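Long-range contacts in tyrosine--tRNA ligase (Archaeoglobus fulgidus, PDB 2CYB), which binds tyrosine and, as a class I tyrosyl-tRNA synthetase, probably activates it with ATP and transfers it to the acceptor end of tRNA(Tyr): residues G38-G43 against I73-N78; L77-T82 against V153-Y158; G244-N249 against E285-F290; N249-I254 against D299-V304. One frame throughout, in Å; residues are numbered along the deposited sequence.

Contact 1: G38-G43 against I73-N78. With TYR (tyrosine), chain C.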
loop_
_atom_site.group_PDB
_atom_site.type_symbol
_atom_site.label_atom_id
_atom_site.label_comp_id
_atom_site.label_asym_id
_atom_site.label_seq_id
_atom_site.Cartn_x
_atom_site.Cartn_y
_atom_site.Cartn_z
ATOM N N GLY A 38 15.069 -3.546 -13.372
ATOM C CA GLY A 38 13.926 -2.669 -13.501
ATOM C C GLY A 38 14.415 -1.251 -13.354
ATOM O O GLY A 38 15.351 -0.994 -12.599
ATOM N N TYR A 39 13.795 -0.332 -14.087
ATOM C CA TYR A 39 14.173 1.075 -14.018
ATOM C C TYR A 39 12.967 1.999 -13.922
ATOM O O TYR A 39 12.014 1.858 -14.688
ATOM C CB TYR A 39 14.945 1.501 -15.271
ATOM C CG TYR A 39 16.215 0.737 -15.559
ATOM C CD1 TYR A 39 16.208 -0.359 -16.429
ATOM C CD2 TYR A 39 17.435 1.137 -15.009
ATOM C CE1 TYR A 39 17.385 -1.034 -16.750
ATOM C CE2 TYR A 39 18.623 0.463 -15.325
ATOM C CZ TYR A 39 18.584 -0.619 -16.199
ATOM O OH TYR A 39 19.742 -1.291 -16.529
ATOM N N GLU A 40 13.007 2.950 -12.993
ATOM C CA GLU A 40 11.927 3.936 -12.911
ATOM C C GLU A 40 12.261 4.847 -14.094
ATOM O O GLU A 40 13.381 5.338 -14.194
ATOM C CB GLU A 40 12.016 4.766 -11.631
ATOM C CG GLU A 40 11.833 4.010 -10.342
ATOM C CD GLU A 40 11.841 4.938 -9.138
ATOM O OE1 GLU A 40 12.081 4.456 -8.015
ATOM O OE2 GLU A 40 11.601 6.152 -9.317
ATOM N N PRO A 41 11.313 5.079 -15.011
ATOM C CA PRO A 41 11.643 5.954 -16.144
ATOM C C PRO A 41 12.265 7.273 -15.672
ATOM O O PRO A 41 11.710 7.957 -14.813
ATOM C CB PRO A 41 10.291 6.144 -16.832
ATOM C CG PRO A 41 9.627 4.823 -16.585
ATOM C CD PRO A 41 9.940 4.561 -15.128
ATOM N N SER A 42 13.428 7.611 -16.226
ATOM C CA SER A 42 14.139 8.832 -15.853
ATOM C C SER A 42 14.467 9.690 -17.064
ATOM O O SER A 42 14.943 9.190 -18.082
ATOM C CB SER A 42 15.436 8.483 -15.118
ATOM O OG SER A 42 16.214 9.643 -14.871
ATOM N N GLY A 43 14.207 10.988 -16.949
ATOM C CA GLY A 43 14.492 11.891 -18.050
ATOM C C GLY A 43 15.965 11.861 -18.417
ATOM O O GLY A 43 16.339 12.128 -19.559
ATOM N N ILE A 73 4.823 2.392 -13.066
ATOM C CA ILE A 73 4.020 2.515 -11.853
ATOM C C ILE A 73 4.948 2.809 -10.668
ATOM O O ILE A 73 4.626 3.632 -9.818
ATOM C CB ILE A 73 3.233 1.231 -11.568
ATOM C CG1 ILE A 73 2.314 0.911 -12.755
ATOM C CG2 ILE A 73 2.423 1.391 -10.288
ATOM C CD1 ILE A 73 1.354 2.011 -13.101
ATOM N N HIS A 74 6.100 2.142 -10.619
ATOM C CA HIS A 74 7.048 2.395 -9.533
ATOM C C HIS A 74 7.490 3.858 -9.527
ATOM O O HIS A 74 7.582 4.487 -8.464
ATOM C CB HIS A 74 8.274 1.486 -9.649
ATOM C CG HIS A 74 8.040 0.105 -9.128
ATOM N ND1 HIS A 74 7.402 -0.870 -9.864
ATOM C CD2 HIS A 74 8.314 -0.448 -7.922
ATOM C CE1 HIS A 74 7.294 -1.966 -9.134
ATOM N NE2 HIS A 74 7.839 -1.738 -7.952
ATOM N N ALA A 75 7.759 4.391 -10.715
ATOM C CA ALA A 75 8.170 5.783 -10.860
ATOM C C ALA A 75 7.064 6.684 -10.307
ATOM O O ALA A 75 7.329 7.690 -9.645
ATOM C CB ALA A 75 8.428 6.100 -12.336
ATOM N N TYR A 76 5.820 6.311 -10.571
ATOM C CA TYR A 76 4.699 7.096 -10.084
ATOM C C TYR A 76 4.649 7.057 -8.558
ATOM O O TYR A 76 4.487 8.085 -7.904
ATOM C CB TYR A 76 3.385 6.552 -10.627
ATOM C CG TYR A 76 2.190 7.331 -10.141
ATOM C CD1 TYR A 76 1.832 8.536 -10.743
ATOM C CD2 TYR A 76 1.430 6.877 -9.071
ATOM C CE1 TYR A 76 0.739 9.268 -10.287
ATOM C CE2 TYR A 76 0.338 7.596 -8.603
ATOM C CZ TYR A 76 -0.002 8.791 -9.220
ATOM O OH TYR A 76 -1.092 9.500 -8.785
ATOM N N LEU A 77 4.771 5.859 -8.003
ATOM C CA LEU A 77 4.725 5.674 -6.554
ATOM C C LEU A 77 5.856 6.399 -5.845
ATOM O O LEU A 77 5.731 6.780 -4.676
ATOM C CB LEU A 77 4.836 4.196 -6.213
ATOM C CG LEU A 77 3.747 3.245 -6.690
ATOM C CD1 LEU A 77 4.155 1.825 -6.293
ATOM C CD2 LEU A 77 2.405 3.638 -6.067
ATOM N N ASN A 78 6.969 6.558 -6.550
ATOM C CA ASN A 78 8.151 7.204 -5.977
ATOM C C ASN A 78 8.216 8.686 -6.345
ATOM O O ASN A 78 9.297 9.278 -6.414
ATOM C CB ASN A 78 9.419 6.471 -6.445
ATOM C CG ASN A 78 10.568 6.564 -5.435
ATOM O OD1 ASN A 78 11.677 6.085 -5.693
ATOM N ND2 ASN A 78 10.305 7.176 -4.288
HETATM N N TYR C . 13.953 -0.035 -7.339
HETATM C CA TYR C . 14.709 0.162 -8.600
HETATM C C TYR C . 15.574 1.418 -8.531
HETATM O O TYR C . 16.262 1.704 -9.525
HETATM C CB TYR C . 13.728 0.243 -9.774
HETATM C CG TYR C . 12.950 -1.041 -9.937
HETATM C CD1 TYR C . 11.554 -1.052 -9.915
HETATM C CD2 TYR C . 13.623 -2.257 -10.110
HETATM C CE1 TYR C . 10.843 -2.255 -10.067
HETATM C CE2 TYR C . 12.934 -3.447 -10.260
HETATM C CZ TYR C . 11.545 -3.443 -10.241
HETATM O OH TYR C . 10.876 -4.630 -10.413
HETATM O OXT TYR C . 15.565 2.090 -7.479
#

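Contact 2: L77-T82 against V153-Y158. With TYR (tyrosine), chain C.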
loop_
_atom_site.group_PDB
_atom_site.type_symbol
_atom_site.label_atom_id
_atom_site.label_comp_id
_atom_site.label_asym_id
_atom_site.label_seq_id
_atom_site.Cartn_x
_atom_site.Cartn_y
_atom_site.Cartn_z
ATOM N N LEU A 77 4.771 5.859 -8.003
ATOM C CA LEU A 77 4.725 5.674 -6.554
ATOM C C LEU A 77 5.856 6.399 -5.845
ATOM O O LEU A 77 5.731 6.780 -4.676
ATOM C CB LEU A 77 4.836 4.196 -6.213
ATOM C CG LEU A 77 3.747 3.245 -6.690
ATOM C CD1 LEU A 77 4.155 1.825 -6.293
ATOM C CD2 LEU A 77 2.405 3.638 -6.067
ATOM N N ASN A 78 6.969 6.558 -6.550
ATOM C CA ASN A 78 8.151 7.204 -5.977
ATOM C C ASN A 78 8.216 8.686 -6.345
ATOM O O ASN A 78 9.297 9.278 -6.414
ATOM C CB ASN A 78 9.419 6.471 -6.445
ATOM C CG ASN A 78 10.568 6.564 -5.435
ATOM O OD1 ASN A 78 11.677 6.085 -5.693
ATOM N ND2 ASN A 78 10.305 7.176 -4.288
ATOM N N GLU A 79 7.044 9.262 -6.601
ATOM C CA GLU A 79 6.888 10.687 -6.909
ATOM C C GLU A 79 7.715 11.245 -8.073
ATOM O O GLU A 79 8.290 12.337 -7.969
ATOM C CB GLU A 79 7.185 11.496 -5.643
ATOM C CG GLU A 79 6.644 10.860 -4.364
ATOM C CD GLU A 79 6.963 11.676 -3.121
ATOM O OE1 GLU A 79 6.277 12.691 -2.876
ATOM O OE2 GLU A 79 7.910 11.307 -2.392
ATOM N N LYS A 80 7.756 10.521 -9.186
ATOM C CA LYS A 80 8.523 10.975 -10.343
ATOM C C LYS A 80 7.679 11.696 -11.390
ATOM O O LYS A 80 8.128 11.908 -12.521
ATOM C CB LYS A 80 9.251 9.796 -10.991
ATOM C CG LYS A 80 10.232 9.093 -10.070
ATOM C CD LYS A 80 11.304 10.055 -9.585
ATOM C CE LYS A 80 12.426 9.329 -8.847
ATOM N NZ LYS A 80 11.977 8.696 -7.578
ATOM N N GLY A 81 6.456 12.068 -11.022
ATOM C CA GLY A 81 5.601 12.780 -11.954
ATOM C C GLY A 81 4.240 12.167 -12.208
ATOM O O GLY A 81 3.802 11.245 -11.517
ATOM N N THR A 82 3.556 12.703 -13.207
ATOM C CA THR A 82 2.241 12.207 -13.568
ATOM C C THR A 82 2.399 10.985 -14.452
ATOM O O THR A 82 3.477 10.732 -15.005
ATOM C CB THR A 82 1.451 13.264 -14.345
ATOM O OG1 THR A 82 2.091 13.499 -15.603
ATOM C CG2 THR A 82 1.396 14.567 -13.553
ATOM N N VAL A 153 2.438 6.482 1.597
ATOM C CA VAL A 153 2.099 5.064 1.645
ATOM C C VAL A 153 2.554 4.395 0.344
ATOM O O VAL A 153 2.940 3.219 0.338
ATOM C CB VAL A 153 0.570 4.827 1.839
ATOM C CG1 VAL A 153 0.267 3.314 1.826
ATOM C CG2 VAL A 153 0.104 5.444 3.164
ATOM N N SER A 154 2.529 5.146 -0.752
ATOM C CA SER A 154 2.930 4.585 -2.039
ATOM C C SER A 154 4.354 4.029 -1.998
ATOM O O SER A 154 4.663 3.071 -2.682
ATOM C CB SER A 154 2.821 5.637 -3.146
ATOM O OG SER A 154 3.653 6.757 -2.876
ATOM N N GLN A 155 5.217 4.613 -1.175
ATOM C CA GLN A 155 6.591 4.139 -1.116
ATOM C C GLN A 155 6.733 2.866 -0.279
ATOM O O GLN A 155 7.760 2.190 -0.329
ATOM C CB GLN A 155 7.495 5.290 -0.638
ATOM C CG GLN A 155 7.595 6.388 -1.712
ATOM C CD GLN A 155 7.874 7.786 -1.172
ATOM O OE1 GLN A 155 7.395 8.164 -0.106
ATOM N NE2 GLN A 155 8.628 8.571 -1.934
ATOM N N MET A 156 5.679 2.508 0.451
ATOM C CA MET A 156 5.699 1.292 1.260
ATOM C C MET A 156 5.128 0.122 0.457
ATOM O O MET A 156 5.361 -1.041 0.784
ATOM C CB MET A 156 4.899 1.495 2.551
ATOM C CG MET A 156 5.401 2.651 3.406
ATOM S SD MET A 156 7.097 2.390 4.018
ATOM C CE MET A 156 8.058 3.347 2.812
ATOM N N ILE A 157 4.364 0.440 -0.587
ATOM C CA ILE A 157 3.788 -0.578 -1.468
ATOM C C ILE A 157 4.860 -0.956 -2.504
ATOM O O ILE A 157 4.972 -2.111 -2.910
ATOM C CB ILE A 157 2.557 -0.024 -2.224
ATOM C CG1 ILE A 157 1.421 0.256 -1.239
ATOM C CG2 ILE A 157 2.113 -1.008 -3.303
ATOM C CD1 ILE A 157 0.273 1.034 -1.859
ATOM N N TYR A 158 5.636 0.050 -2.910
ATOM C CA TYR A 158 6.726 -0.059 -3.890
ATOM C C TYR A 158 7.617 -1.321 -3.780
ATOM O O TYR A 158 7.772 -2.058 -4.757
ATOM C CB TYR A 158 7.565 1.233 -3.792
ATOM C CG TYR A 158 8.710 1.414 -4.763
ATOM C CD1 TYR A 158 8.728 2.492 -5.661
ATOM C CD2 TYR A 158 9.814 0.564 -4.735
ATOM C CE1 TYR A 158 9.826 2.715 -6.496
ATOM C CE2 TYR A 158 10.907 0.775 -5.559
ATOM C CZ TYR A 158 10.911 1.844 -6.435
ATOM O OH TYR A 158 11.994 2.016 -7.263
HETATM N N TYR C . 13.953 -0.035 -7.339
HETATM C CA TYR C . 14.709 0.162 -8.600
HETATM C C TYR C . 15.574 1.418 -8.531
HETATM O O TYR C . 16.262 1.704 -9.525
HETATM C CB TYR C . 13.728 0.243 -9.774
HETATM C CG TYR C . 12.950 -1.041 -9.937
HETATM C CD1 TYR C . 11.554 -1.052 -9.915
HETATM C CD2 TYR C . 13.623 -2.257 -10.110
HETATM C CE1 TYR C . 10.843 -2.255 -10.067
HETATM C CE2 TYR C . 12.934 -3.447 -10.260
HETATM C CZ TYR C . 11.545 -3.443 -10.241
HETATM O OH TYR C . 10.876 -4.630 -10.413
HETATM O OXT TYR C . 15.565 2.090 -7.479
#

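Contact 3: G244-N249 against E285-F290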
loop_
_atom_site.group_PDB
_atom_site.type_symbol
_atom_site.label_atom_id
_atom_site.label_comp_id
_atom_site.label_asym_id
_atom_site.label_seq_id
_atom_site.Cartn_x
_atom_site.Cartn_y
_atom_site.Cartn_z
ATOM N N GLY A 244 47.230 7.605 -7.408
ATOM C CA GLY A 244 47.548 6.401 -6.660
ATOM C C GLY A 244 46.434 5.823 -5.803
ATOM O O GLY A 244 46.659 4.867 -5.060
ATOM N N VAL A 245 45.239 6.397 -5.894
ATOM C CA VAL A 245 44.095 5.907 -5.124
ATOM C C VAL A 245 43.104 5.282 -6.091
ATOM O O VAL A 245 42.507 5.979 -6.910
ATOM C CB VAL A 245 43.397 7.048 -4.363
ATOM C CG1 VAL A 245 42.169 6.516 -3.638
ATOM C CG2 VAL A 245 44.363 7.673 -3.376
ATOM N N VAL A 246 42.928 3.966 -5.986
ATOM C CA VAL A 246 42.033 3.241 -6.880
ATOM C C VAL A 246 40.555 3.223 -6.496
ATOM O O VAL A 246 39.696 3.516 -7.329
ATOM C CB VAL A 246 42.506 1.783 -7.061
ATOM C CG1 VAL A 246 41.584 1.051 -8.042
ATOM C CG2 VAL A 246 43.945 1.768 -7.570
ATOM N N GLU A 247 40.253 2.879 -5.248
ATOM C CA GLU A 247 38.864 2.820 -4.807
ATOM C C GLU A 247 38.229 4.197 -4.653
ATOM O O GLU A 247 38.884 5.157 -4.247
ATOM C CB GLU A 247 38.758 2.055 -3.488
ATOM C CG GLU A 247 39.274 0.631 -3.563
ATOM C CD GLU A 247 38.878 -0.194 -2.356
ATOM O OE1 GLU A 247 39.144 0.244 -1.216
ATOM O OE2 GLU A 247 38.300 -1.285 -2.547
ATOM N N GLU A 248 36.944 4.279 -4.983
ATOM C CA GLU A 248 36.192 5.524 -4.901
ATOM C C GLU A 248 36.739 6.552 -5.886
ATOM O O GLU A 248 36.452 7.746 -5.770
ATOM C CB GLU A 248 36.234 6.103 -3.478
ATOM C CG GLU A 248 35.314 7.311 -3.276
ATOM C CD GLU A 248 35.562 8.050 -1.968
ATOM O OE1 GLU A 248 35.436 7.428 -0.892
ATOM O OE2 GLU A 248 35.879 9.260 -2.019
ATOM N N ASN A 249 37.539 6.092 -6.845
ATOM C CA ASN A 249 38.091 6.991 -7.853
ATOM C C ASN A 249 37.144 6.942 -9.044
ATOM O O ASN A 249 37.116 5.962 -9.791
ATOM C CB ASN A 249 39.506 6.554 -8.264
ATOM C CG ASN A 249 40.207 7.584 -9.147
ATOM O OD1 ASN A 249 41.395 7.871 -8.965
ATOM N ND2 ASN A 249 39.476 8.138 -10.109
ATOM N N GLU A 285 45.890 -4.082 -14.641
ATOM C CA GLU A 285 47.141 -3.541 -15.177
ATOM C C GLU A 285 47.113 -2.017 -15.054
ATOM O O GLU A 285 48.089 -1.390 -14.642
ATOM C CB GLU A 285 47.301 -3.915 -16.656
ATOM C CG GLU A 285 47.490 -5.400 -16.929
ATOM C CD GLU A 285 47.493 -5.724 -18.415
ATOM O OE1 GLU A 285 47.631 -6.915 -18.764
ATOM O OE2 GLU A 285 47.357 -4.788 -19.235
ATOM N N LEU A 286 45.978 -1.434 -15.423
ATOM C CA LEU A 286 45.787 0.009 -15.362
ATOM C C LEU A 286 45.879 0.459 -13.910
ATOM O O LEU A 286 46.636 1.369 -13.581
ATOM C CB LEU A 286 44.418 0.370 -15.953
ATOM C CG LEU A 286 44.024 1.835 -16.162
ATOM C CD1 LEU A 286 42.703 1.896 -16.911
ATOM C CD2 LEU A 286 43.900 2.547 -14.835
ATOM N N ALA A 287 45.121 -0.195 -13.036
ATOM C CA ALA A 287 45.129 0.156 -11.621
ATOM C C ALA A 287 46.528 0.044 -11.033
ATOM O O ALA A 287 46.953 0.893 -10.250
ATOM C CB ALA A 287 44.165 -0.745 -10.850
ATOM N N GLU A 288 47.239 -1.012 -11.414
ATOM C CA GLU A 288 48.592 -1.234 -10.921
ATOM C C GLU A 288 49.491 -0.049 -11.269
ATOM O O GLU A 288 50.243 0.437 -10.425
ATOM C CB GLU A 288 49.165 -2.519 -11.525
ATOM C CG GLU A 288 49.735 -3.495 -10.499
ATOM C CD GLU A 288 48.663 -4.133 -9.624
ATOM O OE1 GLU A 288 47.946 -3.395 -8.915
ATOM O OE2 GLU A 288 48.541 -5.378 -9.646
ATOM N N ASP A 289 49.412 0.411 -12.514
ATOM C CA ASP A 289 50.220 1.546 -12.955
ATOM C C ASP A 289 49.773 2.846 -12.304
ATOM O O ASP A 289 50.583 3.750 -12.083
ATOM C CB ASP A 289 50.165 1.682 -14.480
ATOM C CG ASP A 289 51.345 1.011 -15.163
ATOM O OD1 ASP A 289 52.154 0.372 -14.460
ATOM O OD2 ASP A 289 51.464 1.121 -16.399
ATOM N N PHE A 290 48.482 2.937 -11.998
ATOM C CA PHE A 290 47.940 4.127 -11.360
ATOM C C PHE A 290 48.412 4.159 -9.911
ATOM O O PHE A 290 48.807 5.197 -9.386
ATOM C CB PHE A 290 46.411 4.099 -11.394
ATOM C CG PHE A 290 45.779 5.417 -11.049
ATOM C CD1 PHE A 290 45.695 6.429 -12.000
ATOM C CD2 PHE A 290 45.304 5.660 -9.769
ATOM C CE1 PHE A 290 45.152 7.667 -11.679
ATOM C CE2 PHE A 290 44.757 6.900 -9.435
ATOM C CZ PHE A 290 44.681 7.904 -10.395
HETATM O O HOH W 1 48.782 7.742 -10.275
#

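Contact 4: N249-I254 against D299-V304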
loop_
_atom_site.group_PDB
_atom_site.type_symbol
_atom_site.label_atom_id
_atom_site.label_comp_id
_atom_site.label_asym_id
_atom_site.label_seq_id
_atom_site.Cartn_x
_atom_site.Cartn_y
_atom_site.Cartn_z
ATOM N N ASN A 249 37.539 6.092 -6.845
ATOM C CA ASN A 249 38.091 6.991 -7.853
ATOM C C ASN A 249 37.144 6.942 -9.044
ATOM O O ASN A 249 37.116 5.962 -9.791
ATOM C CB ASN A 249 39.506 6.554 -8.264
ATOM C CG ASN A 249 40.207 7.584 -9.147
ATOM O OD1 ASN A 249 41.395 7.871 -8.965
ATOM N ND2 ASN A 249 39.476 8.138 -10.109
ATOM N N PRO A 250 36.349 8.005 -9.228
ATOM C CA PRO A 250 35.360 8.168 -10.298
ATOM C C PRO A 250 35.876 7.897 -11.704
ATOM O O PRO A 250 35.175 7.312 -12.526
ATOM C CB PRO A 250 34.914 9.621 -10.135
ATOM C CG PRO A 250 35.104 9.870 -8.679
ATOM C CD PRO A 250 36.426 9.228 -8.409
ATOM N N ILE A 251 37.093 8.343 -11.988
ATOM C CA ILE A 251 37.670 8.145 -13.308
ATOM C C ILE A 251 38.068 6.686 -13.509
ATOM O O ILE A 251 37.797 6.103 -14.563
ATOM C CB ILE A 251 38.893 9.070 -13.512
ATOM C CG1 ILE A 251 38.466 10.517 -13.265
ATOM C CG2 ILE A 251 39.448 8.922 -14.921
ATOM C CD1 ILE A 251 37.263 10.951 -14.091
ATOM N N LEU A 252 38.703 6.100 -12.501
ATOM C CA LEU A 252 39.100 4.702 -12.586
ATOM C C LEU A 252 37.848 3.845 -12.732
ATOM O O LEU A 252 37.849 2.846 -13.455
ATOM C CB LEU A 252 39.872 4.284 -11.339
ATOM C CG LEU A 252 41.371 4.584 -11.368
ATOM C CD1 LEU A 252 42.006 4.126 -10.065
ATOM C CD2 LEU A 252 42.010 3.868 -12.551
ATOM N N ASP A 253 36.776 4.249 -12.055
ATOM C CA ASP A 253 35.522 3.513 -12.119
ATOM C C ASP A 253 34.975 3.484 -13.534
ATOM O O ASP A 253 34.482 2.452 -13.982
ATOM C CB ASP A 253 34.475 4.119 -11.170
ATOM C CG ASP A 253 34.732 3.760 -9.712
ATOM O OD1 ASP A 253 34.108 4.379 -8.819
ATOM O OD2 ASP A 253 35.554 2.855 -9.457
ATOM N N ILE A 254 35.057 4.603 -14.246
ATOM C CA ILE A 254 34.553 4.619 -15.612
ATOM C C ILE A 254 35.390 3.668 -16.463
ATOM O O ILE A 254 34.868 2.975 -17.334
ATOM C CB ILE A 254 34.584 6.038 -16.213
ATOM C CG1 ILE A 254 33.645 6.948 -15.412
ATOM C CG2 ILE A 254 34.161 5.994 -17.684
ATOM C CD1 ILE A 254 33.653 8.404 -15.871
ATOM N N ASP A 299 46.659 12.082 -17.657
ATOM C CA ASP A 299 46.656 11.302 -18.883
ATOM C C ASP A 299 45.453 10.359 -18.887
ATOM O O ASP A 299 44.790 10.194 -19.906
ATOM C CB ASP A 299 47.971 10.528 -19.019
ATOM C CG ASP A 299 49.180 11.457 -19.115
ATOM O OD1 ASP A 299 49.155 12.369 -19.970
ATOM O OD2 ASP A 299 50.147 11.282 -18.341
ATOM N N LEU A 300 45.166 9.753 -17.743
ATOM C CA LEU A 300 44.024 8.850 -17.655
ATOM C C LEU A 300 42.729 9.602 -17.992
ATOM O O LEU A 300 41.911 9.122 -18.771
ATOM C CB LEU A 300 43.927 8.248 -16.257
ATOM C CG LEU A 300 42.695 7.365 -16.032
ATOM C CD1 LEU A 300 42.647 6.258 -17.087
ATOM C CD2 LEU A 300 42.745 6.785 -14.633
ATOM N N LYS A 301 42.558 10.790 -17.419
ATOM C CA LYS A 301 41.360 11.587 -17.685
ATOM C C LYS A 301 41.133 11.826 -19.171
ATOM O O LYS A 301 40.018 11.662 -19.668
ATOM C CB LYS A 301 41.434 12.931 -16.957
ATOM C CG LYS A 301 41.211 12.843 -15.455
ATOM C CD LYS A 301 41.139 14.242 -14.839
ATOM C CE LYS A 301 40.744 14.190 -13.374
ATOM N NZ LYS A 301 40.557 15.552 -12.793
ATOM N N ILE A 302 42.187 12.218 -19.884
ATOM C CA ILE A 302 42.053 12.472 -21.308
ATOM C C ILE A 302 41.571 11.229 -22.043
ATOM O O ILE A 302 40.691 11.312 -22.908
ATOM C CB ILE A 302 43.390 12.929 -21.939
ATOM C CG1 ILE A 302 43.828 14.263 -21.326
ATOM C CG2 ILE A 302 43.226 13.073 -23.450
ATOM C CD1 ILE A 302 42.797 15.368 -21.467
ATOM N N ALA A 303 42.148 10.080 -21.702
ATOM C CA ALA A 303 41.775 8.828 -22.349
ATOM C C ALA A 303 40.346 8.417 -21.998
ATOM O O ALA A 303 39.582 7.991 -22.869
ATOM C CB ALA A 303 42.764 7.712 -21.951
ATOM N N VAL A 304 39.987 8.541 -20.725
ATOM C CA VAL A 304 38.638 8.170 -20.295
ATOM C C VAL A 304 37.598 9.046 -21.004
ATOM O O VAL A 304 36.562 8.557 -21.445
ATOM C CB VAL A 304 38.482 8.313 -18.772
ATOM C CG1 VAL A 304 37.007 8.154 -18.367
ATOM C CG2 VAL A 304 39.338 7.268 -18.071
#

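Contact 1: G38-G43 against I73-N78
Glu-40 and Ala-75 bring the two backbones closest, with 4.7 Å between their CA atoms, where the chain leaves strand 34-39 and passes beside helix 72-77. This is the carboxyl edge of the parallel strands of the class I Rossmann fold, the edge at which the tyrosine binds, and the loop runs straight into the HIGH region at Pro-41. Ala-75 suits the closest approach because its side chain is a single methyl: CB lies 3.5 Å from Pro-41 CD and 3.9 Å from Glu-40 CB. Pro-41, a rigid and apolar ring, is also covered by Val-89 and Ala-90 of helix 83-99. Glu-40 places CG anti to its own carbonyl carbon (chi1 -64°) and then runs extended past the helix. Its side chain crosses that of Asn-78 at about a right angle, with OE2 3.6 Å from Asn-78 CB. The carboxylate finds its firm partners beyond the two segments, in a hydrogen bond between OE1 and Tyr-158 OH and a salt bridge between OE2 and Lys-80, so both carboxylate oxygens have a partner. His-74, one residue before Ala-75, turns its imidazole to the substrate; the His-74 and Tyr-158 rings also meet edge-to-face (T-shaped). Gly-38 suits its place because a side-chain carbon there would run into the ligand ring; its O is 3.3 Å from CD2 of the bound tyrosine. On the histidine side, CE1 of the bound tyrosine sits 3.5 Å above the His-74 ring plane, over the ring centre.

Contact 2: L77-T82 against V153-Y158
Leu-77, Gln-155 and Tyr-158 bury the most surface where the last turn of helix 72-77 meets helix 154-168 near its N-terminal end. Leu-77 points its branched, apolar side chain at the second helix: CD2 is 3.6 Å from Ser-154 CB, and CD1 is 4.0 Å from Tyr-158 CA. Leu-126 of the second subunit packs on the same leucine. The carbonyl of Leu-77 is bound too: Ser-154 OG donates to Leu-77 O over 2.7 Å, in the carbonyl plane and on a lone pair. OG sits between the backbone N and the carbonyl carbon (chi1 60°), which turns it to the end of helix 72-77. Gln-155 reaches past with an extended chain, and its NE2 makes a weak bond to Glu-79 OE2 (2.9 Å, N-H...O angle 127°), the amide and carboxylate planes nearly perpendicular. The stronger partners lie outside: Gln-155 OE1 takes Met-152 N, and Glu-79 OE2 is bridged to Arg-147 and Arg-146. Glu-79 is also the C-prime residue of a Schellman motif ending helix 72-77. Tyr-158 holds CG anti to its backbone N (chi1 -176°), directing the ring off its own helix toward 77-82 and the ligand. Its CE1 lies 3.8 Å from Asn-78 CB. In the ring plane, at the edge, the amino N of the bound tyrosine donates to Tyr-158 OH at 2.8 Å. That hydroxyl, also bonded to Glu-40, would probably favour the ammonium form of the substrate.

Contact 3: G244-N249 against E285-F290
Asn-249 and Phe-290 both hold CG anti to the backbone N (chi1 -171° and -167°), which directs both CG atoms across the contact; the two side chains then reach toward each other, tip to tip, with the amide and ring planes 81° apart. They belong to the helical region that follows the Rossmann-fold catalytic core and its KMSKS loop, where the loop before helix 250-263 lies against helix 283-292. The loop folds into a type II beta turn from Val-246 to Asn-249, and Asn-249 stands at the N-cap position of the helix that follows, a place where asparagine is common. A large flat apolar ring suits the buried place of Phe-290, where it covers the loop backbone and packs on Leu-252, Pro-297 and Leu-300. Its CE2 is 3.3 Å from Gly-244 N and 3.5 Å from Val-245 O, both oblique to the ring. At the other end of the contact, two small apolar groups meet, Val-246 CG2 lying 4.1 Å from Ala-287 CB; alanine lets the loop sit near the helix there. Gly-244 has a positive phi, which favours glycine, and its CA makes a C-H...O contact of 3.2 Å with Phe-290 O. One water joins the same two residues, donating to Phe-290 O at 2.7 Å and accepting a weak bond from Gly-244 N. The oxygen of this water stands 3.7 Å above the plane of the phenyl ring, over the centre of one face.

Contact 4: N249-I254 against D299-V304
Ile-251 and Leu-300 slide past each other in opposite directions, while Ile-251 lies at a slant to Val-304 and Leu-252 crosses Leu-300 at about a right angle. These side chains join the first turn of helix 250-263 to helix 297-319 in the helical region beyond the catalytic core. The two helix segments approach to 10.0 Å between axes and run at 44° to each other. Ile-251 is central: its CG2, anti to the backbone N, touches Val-304 CG2 at 3.6 Å and Leu-300 CG at 3.8 Å, so the beta-branch does the work. One turn on, Ile-254 CG2 meets Val-304 CG1 at 3.6 Å, and the two methyls of the valine are thus divided between two isoleucines. Leu-252 starts out from the other side of its helix, yet its CD2 comes round to 3.7 Å from Leu-300 CD2. Lys-301, partly exposed, suits the margin because its aliphatic part can pack on Ile-251, CG lying 4.2 Å from Ile-251 CG1, while its amine reaches the carbonyls of Arg-237 and Ala-239. Across the segments there is no hydrogen bond, so the join rests on packing of buried hydrocarbon, with the lysine amine satisfied at the end of helix 229-237.

In the fold
From the N terminus, contact 1 closes a loop from strand 34-39 through helix 47-61 and strand 65-70 to helix 72-77. Contact 2 opens where that one ends, sharing Leu-77 and Asn-78, and spans 70 residues to reach helix 154-168. Both touch the bound tyrosine and the second subunit. Contacts 3 and 4 come later, on the opposite side of the chain's centre, about 35 and 30 Å from contact 1 between centres. Contact 3 closes over 35 residues and contact 4 over 44, each loop holding all or most of helix 250-263 and the sheet 266-268/278-280. They share Asn-249 and cross, their segments alternating, and tie helices 250-263, 283-292 and 297-319 together, where Leu-252 packs against Leu-286.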